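Local coordinates for segregation and condensation protein A (Thermococcus onnurineus, PDB 6IVH) that probably acts as the kleisin subunit of an archaeal Smc-based condensin that organises and segregates chromosomes, this chain being its N-terminal domain, at residues A[61-66]-A[108-113]; A[36-41]-A[57-62]. One frame throughout, in Å; residues are numbered along the deposited sequence.

Contact 1. Residues A[61-66]-A[108-113]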
loop_
_atom_site.group_PDB
_atom_site.type_symbol
_atom_site.label_atom_id
_atom_site.label_comp_id
_atom_site.label_asym_id
_atom_site.label_seq_id
_atom_site.Cartn_x
_atom_site.Cartn_y
_atom_site.Cartn_z
ATOM N N SER A 61 4.088 1.402 -6.661
ATOM C CA SER A 61 4.522 2.707 -7.148
ATOM C C SER A 61 3.714 3.829 -6.508
ATOM O O SER A 61 4.256 4.897 -6.197
ATOM C CB SER A 61 4.404 2.765 -8.672
ATOM O OG SER A 61 5.092 1.685 -9.282
ATOM N N ILE A 62 2.415 3.601 -6.299
ATOM C CA ILE A 62 1.575 4.613 -5.669
ATOM C C ILE A 62 1.992 4.831 -4.220
ATOM O O ILE A 62 2.106 5.974 -3.759
ATOM C CB ILE A 62 0.093 4.213 -5.779
ATOM C CG1 ILE A 62 -0.314 4.076 -7.249
ATOM C CG2 ILE A 62 -0.787 5.227 -5.059
ATOM C CD1 ILE A 62 -1.722 3.553 -7.451
ATOM N N LEU A 63 2.234 3.744 -3.480
ATOM C CA LEU A 63 2.647 3.874 -2.087
ATOM C C LEU A 63 4.003 4.556 -1.963
ATOM O O LEU A 63 4.249 5.268 -0.983
ATOM C CB LEU A 63 2.682 2.501 -1.415
ATOM C CG LEU A 63 1.325 1.833 -1.208
ATOM C CD1 LEU A 63 1.487 0.477 -0.538
ATOM C CD2 LEU A 63 0.413 2.734 -0.393
ATOM N N VAL A 64 4.894 4.351 -2.936
ATOM C CA VAL A 64 6.181 5.036 -2.905
ATOM C C VAL A 64 5.987 6.538 -3.066
ATOM O O VAL A 64 6.629 7.339 -2.374
ATOM C CB VAL A 64 7.120 4.462 -3.981
ATOM C CG1 VAL A 64 8.368 5.323 -4.110
ATOM C CG2 VAL A 64 7.504 3.033 -3.636
ATOM N N ARG A 65 5.090 6.947 -3.969
ATOM C CA ARG A 65 4.807 8.370 -4.125
ATOM C C ARG A 65 4.126 8.939 -2.887
ATOM O O ARG A 65 4.458 10.044 -2.443
ATOM C CB ARG A 65 3.944 8.608 -5.363
ATOM C CG ARG A 65 3.431 10.039 -5.476
ATOM C CD ARG A 65 2.515 10.222 -6.676
ATOM N NE ARG A 65 1.380 9.302 -6.650
ATOM C CZ ARG A 65 0.257 9.517 -5.972
ATOM N NH1 ARG A 65 0.113 10.621 -5.253
ATOM N NH2 ARG A 65 -0.722 8.622 -6.012
HETATM N N MSE A 66 3.179 8.201 -2.316
HETATM C CA MSE A 66 2.447 8.680 -1.151
HETATM C C MSE A 66 3.355 8.821 0.065
HETATM O O MSE A 66 3.103 9.648 0.943
HETATM C CB MSE A 66 1.277 7.747 -0.832
HETATM C CG MSE A 66 0.188 7.760 -1.890
HETATM SE SE MSE A 66 -1.268 6.534 -1.498
HETATM C CE MSE A 66 -1.963 7.410 0.097
ATOM N N ASP A 108 -9.496 2.028 6.223
ATOM C CA ASP A 108 -10.515 2.315 5.219
ATOM C C ASP A 108 -10.161 3.547 4.397
ATOM O O ASP A 108 -10.457 3.593 3.198
ATOM C CB ASP A 108 -11.882 2.490 5.883
ATOM C CG ASP A 108 -12.361 1.229 6.579
ATOM O OD1 ASP A 108 -12.757 0.274 5.878
ATOM O OD2 ASP A 108 -12.347 1.195 7.828
ATOM N N ASP A 109 -9.527 4.548 5.015
ATOM C CA ASP A 109 -9.122 5.737 4.269
ATOM C C ASP A 109 -8.021 5.414 3.267
ATOM O O ASP A 109 -8.066 5.872 2.118
ATOM C CB ASP A 109 -8.669 6.838 5.229
ATOM C CG ASP A 109 -9.831 7.616 5.815
ATOM O OD1 ASP A 109 -10.820 7.848 5.087
ATOM O OD2 ASP A 109 -9.754 8.003 7.002
ATOM N N LEU A 110 -7.020 4.630 3.683
ATOM C CA LEU A 110 -5.953 4.242 2.765
ATOM C C LEU A 110 -6.498 3.373 1.637
ATOM O O LEU A 110 -6.090 3.519 0.478
ATOM C CB LEU A 110 -4.843 3.515 3.532
ATOM C CG LEU A 110 -3.404 3.526 2.997
ATOM C CD1 LEU A 110 -2.449 3.011 4.054
ATOM C CD2 LEU A 110 -3.244 2.702 1.737
ATOM N N LEU A 111 -7.426 2.468 1.961
ATOM C CA LEU A 111 -8.066 1.641 0.943
ATOM C C LEU A 111 -8.742 2.500 -0.119
ATOM O O LEU A 111 -8.608 2.236 -1.320
ATOM C CB LEU A 111 -9.076 0.702 1.611
ATOM C CG LEU A 111 -8.688 -0.747 1.913
ATOM C CD1 LEU A 111 -8.801 -1.639 0.701
ATOM C CD2 LEU A 111 -7.277 -0.811 2.466
ATOM N N ASP A 112 -9.466 3.541 0.304
ATOM C CA ASP A 112 -10.102 4.443 -0.651
ATOM C C ASP A 112 -9.067 5.279 -1.396
ATOM O O ASP A 112 -9.180 5.476 -2.611
ATOM C CB ASP A 112 -11.106 5.349 0.063
ATOM C CG ASP A 112 -12.463 4.691 0.245
ATOM O OD1 ASP A 112 -12.672 4.023 1.281
ATOM O OD2 ASP A 112 -13.323 4.844 -0.650
ATOM N N ALA A 113 -8.051 5.774 -0.685
ATOM C CA ALA A 113 -7.026 6.591 -1.327
ATOM C C ALA A 113 -6.239 5.788 -2.357
ATOM O O ALA A 113 -5.926 6.296 -3.442
ATOM C CB ALA A 113 -6.087 7.179 -0.274
#
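L63 and L110 meet methyl to methyl, CD2 of L63 lying 4.2 Å from CD2 of L110, and one helical turn further on the selenomethionine M66 reaches A113 through its terminal methyl. The backbones are far apart: the CA atoms of L63 and L110 are separated by 9.9 Å and those of M66 and A113 by 9.7 Å, so side-chain length spans the gap. In both leucines CB leaves the backbone alongside the interface, and the branching at CG turns a methyl inward. The selenomethionine starts out toward the partner helix instead. Its chain is extended to SE and then bends (chi3 66°), which brings CE within 4.1 Å of CB of A113; the small alanine accepts the end of the long chain. The contact is wholly apolar and modest, burying 134 Å² summed over both sides. Y105, on strand 104-105, touches M66, L110 and A113, adding an aromatic side chain to this packing. I62 extends the same packing along helix 107-120, onto L114, A117 and L118, while L63 also lies on I31 and L34 of helix 31-47. The arrangement is plain helix-to-helix core packing, in which helix 107-120, whose later part is predicted to form coiled coil, is laid against helix 54-72 in the helical N-terminal domain of a ScpA-type kleisin.

Contact 2. Residues A[36-41]-A[57-62]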
loop_
_atom_site.group_PDB
_atom_site.type_symbol
_atom_site.label_atom_id
_atom_site.label_comp_id
_atom_site.label_asym_id
_atom_site.label_seq_id
_atom_site.Cartn_x
_atom_site.Cartn_y
_atom_site.Cartn_z
ATOM N N GLU A 36 7.308 0.283 2.697
ATOM C CA GLU A 36 8.333 -0.749 2.587
ATOM C C GLU A 36 7.843 -2.091 3.118
ATOM O O GLU A 36 8.277 -3.139 2.631
ATOM C CB GLU A 36 9.613 -0.315 3.308
ATOM C CG GLU A 36 10.835 -1.194 3.010
ATOM C CD GLU A 36 11.222 -1.211 1.535
ATOM O OE1 GLU A 36 10.856 -0.265 0.807
ATOM O OE2 GLU A 36 11.901 -2.171 1.111
ATOM N N LYS A 37 6.941 -2.085 4.105
ATOM C CA LYS A 37 6.327 -3.337 4.543
ATOM C C LYS A 37 5.531 -3.975 3.411
ATOM O O LYS A 37 5.540 -5.202 3.246
ATOM C CB LYS A 37 5.428 -3.094 5.756
ATOM C CG LYS A 37 6.155 -2.583 6.992
ATOM C CD LYS A 37 5.208 -2.502 8.181
ATOM C CE LYS A 37 5.899 -1.931 9.410
ATOM N NZ LYS A 37 6.134 -0.468 9.284
ATOM N N TYR A 38 4.838 -3.155 2.617
ATOM C CA TYR A 38 4.145 -3.665 1.439
ATOM C C TYR A 38 5.131 -4.241 0.431
ATOM O O TYR A 38 4.896 -5.313 -0.139
ATOM C CB TYR A 38 3.315 -2.550 0.800
ATOM C CG TYR A 38 2.545 -2.966 -0.434
ATOM C CD1 TYR A 38 3.121 -2.892 -1.698
ATOM C CD2 TYR A 38 1.238 -3.419 -0.337
ATOM C CE1 TYR A 38 2.417 -3.269 -2.827
ATOM C CE2 TYR A 38 0.528 -3.799 -1.457
ATOM C CZ TYR A 38 1.120 -3.721 -2.700
ATOM O OH TYR A 38 0.410 -4.099 -3.817
ATOM N N ILE A 39 6.240 -3.538 0.194
ATOM C CA ILE A 39 7.235 -4.015 -0.761
ATOM C C ILE A 39 7.925 -5.267 -0.233
ATOM O O ILE A 39 8.221 -6.196 -0.996
ATOM C CB ILE A 39 8.241 -2.895 -1.076
ATOM C CG1 ILE A 39 7.543 -1.760 -1.833
ATOM C CG2 ILE A 39 9.425 -3.437 -1.862
ATOM C CD1 ILE A 39 8.454 -0.602 -2.183
ATOM N N GLU A 40 8.193 -5.313 1.076
ATOM C CA GLU A 40 8.758 -6.518 1.677
ATOM C C GLU A 40 7.886 -7.730 1.381
ATOM O O GLU A 40 8.370 -8.747 0.873
ATOM C CB GLU A 40 8.919 -6.336 3.189
ATOM C CG GLU A 40 10.070 -5.431 3.609
ATOM C CD GLU A 40 10.088 -5.168 5.106
ATOM O OE1 GLU A 40 9.516 -5.982 5.864
ATOM O OE2 GLU A 40 10.673 -4.146 5.527
ATOM N N ARG A 41 6.590 -7.629 1.681
ATOM C CA ARG A 41 5.683 -8.745 1.434
ATOM C C ARG A 41 5.542 -9.024 -0.056
ATOM O O ARG A 41 5.478 -10.187 -0.470
ATOM C CB ARG A 41 4.317 -8.462 2.060
ATOM C CG ARG A 41 3.276 -9.528 1.782
ATOM C CD ARG A 41 3.600 -10.816 2.526
ATOM N NE ARG A 41 2.474 -11.743 2.510
ATOM C CZ ARG A 41 2.542 -13.013 2.896
ATOM N NH1 ARG A 41 3.690 -13.517 3.332
ATOM N NH2 ARG A 41 1.462 -13.778 2.842
ATOM N N ILE A 57 1.199 -4.656 -8.326
ATOM C CA ILE A 57 2.462 -4.070 -8.759
ATOM C C ILE A 57 2.337 -2.555 -8.854
ATOM O O ILE A 57 3.216 -1.815 -8.396
ATOM C CB ILE A 57 2.905 -4.689 -10.098
ATOM C CG1 ILE A 57 3.192 -6.185 -9.931
ATOM C CG2 ILE A 57 4.119 -3.965 -10.648
ATOM C CD1 ILE A 57 3.515 -6.894 -11.230
ATOM N N LEU A 58 1.238 -2.070 -9.438
ATOM C CA LEU A 58 1.024 -0.632 -9.560
ATOM C C LEU A 58 0.836 0.030 -8.199
ATOM O O LEU A 58 1.243 1.184 -8.012
ATOM C CB LEU A 58 -0.186 -0.361 -10.455
ATOM C CG LEU A 58 -0.667 1.086 -10.589
ATOM C CD1 LEU A 58 0.428 1.970 -11.162
ATOM C CD2 LEU A 58 -1.916 1.148 -11.450
ATOM N N ALA A 59 0.228 -0.677 -7.243
ATOM C CA ALA A 59 0.016 -0.103 -5.919
ATOM C C ALA A 59 1.334 0.203 -5.220
ATOM O O ALA A 59 1.402 1.126 -4.400
ATOM C CB ALA A 59 -0.834 -1.047 -5.068
ATOM N N ALA A 60 2.387 -0.557 -5.527
ATOM C CA ALA A 60 3.695 -0.284 -4.937
ATOM C C ALA A 60 4.215 1.082 -5.368
ATOM O O ALA A 60 4.728 1.850 -4.546
ATOM C CB ALA A 60 4.684 -1.385 -5.322
ATOM N N SER A 61 4.088 1.402 -6.661
ATOM C CA SER A 61 4.522 2.707 -7.148
ATOM C C SER A 61 3.714 3.829 -6.508
ATOM O O SER A 61 4.256 4.897 -6.197
ATOM C CB SER A 61 4.404 2.765 -8.672
ATOM O OG SER A 61 5.092 1.685 -9.282
ATOM N N ILE A 62 2.415 3.601 -6.299
ATOM C CA ILE A 62 1.575 4.613 -5.669
ATOM C C ILE A 62 1.992 4.831 -4.220
ATOM O O ILE A 62 2.106 5.974 -3.759
ATOM C CB ILE A 62 0.093 4.213 -5.779
ATOM C CG1 ILE A 62 -0.314 4.076 -7.249
ATOM C CG2 ILE A 62 -0.787 5.227 -5.059
ATOM C CD1 ILE A 62 -1.722 3.553 -7.451
#
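This is a buried helix-to-helix contact between helices 31-47 and 54-72, consecutive in sequence and running in roughly opposite directions, and one aromatic side chain, Y38, carries most of it. Its partners across the interface are small: A59 and A60 let the ring come up to the helix backbone. CG of Y38 stands anti to the backbone N (chi1 -180°), which sends the ring straight across the interface. On A60, CE1 of Y38 lies 3.8 Å from the backbone N and 3.9 Å from CB; on A59, CB is 3.5 Å from the phenolic OH and 4.1 Å from CZ of the ring. The A60 N and the A59 CB both lie obliquely to the ring. Its hydroxyl passes A59 and is hydrogen-bonded to the carbonyl O of A56, so the polar end of this buried residue has its partner on helix 54-72, the helix that also carries A59 and A60. P11 and I14 of helix 11-20 also touch the Y38 side chain. A leucine here, lacking the ring and hydroxyl, would probably leave the A56 carbonyl without this partner and open a gap beside A59 and A60. In all, 157 Å² is buried, both sides summed. An antiparallel pair of consecutive helices joined by a short connection is an alpha-alpha hairpin, here part of the helical core of the kleisin N-terminal domain.

Helix 54-72 is common to both contacts, and S61 and I62 belong to the segments of each. It packs on helix 31-47 in contact 2 and, slightly later along its length, on helix 107-120 in contact 1, the centres being about 10 Å apart. Two direct touches tie them together: CD1 of L63 lies 3.6 Å from CG of Y38, and CG2 of V64 lies 4.0 Å from CD1 of I39. L63 thus belongs to both interfaces, one methyl in each. These touches make the two contacts neighbouring parts of one largely apolar core within the ScpA family region; their centres lie about 5 and 6 Å from that of the chain.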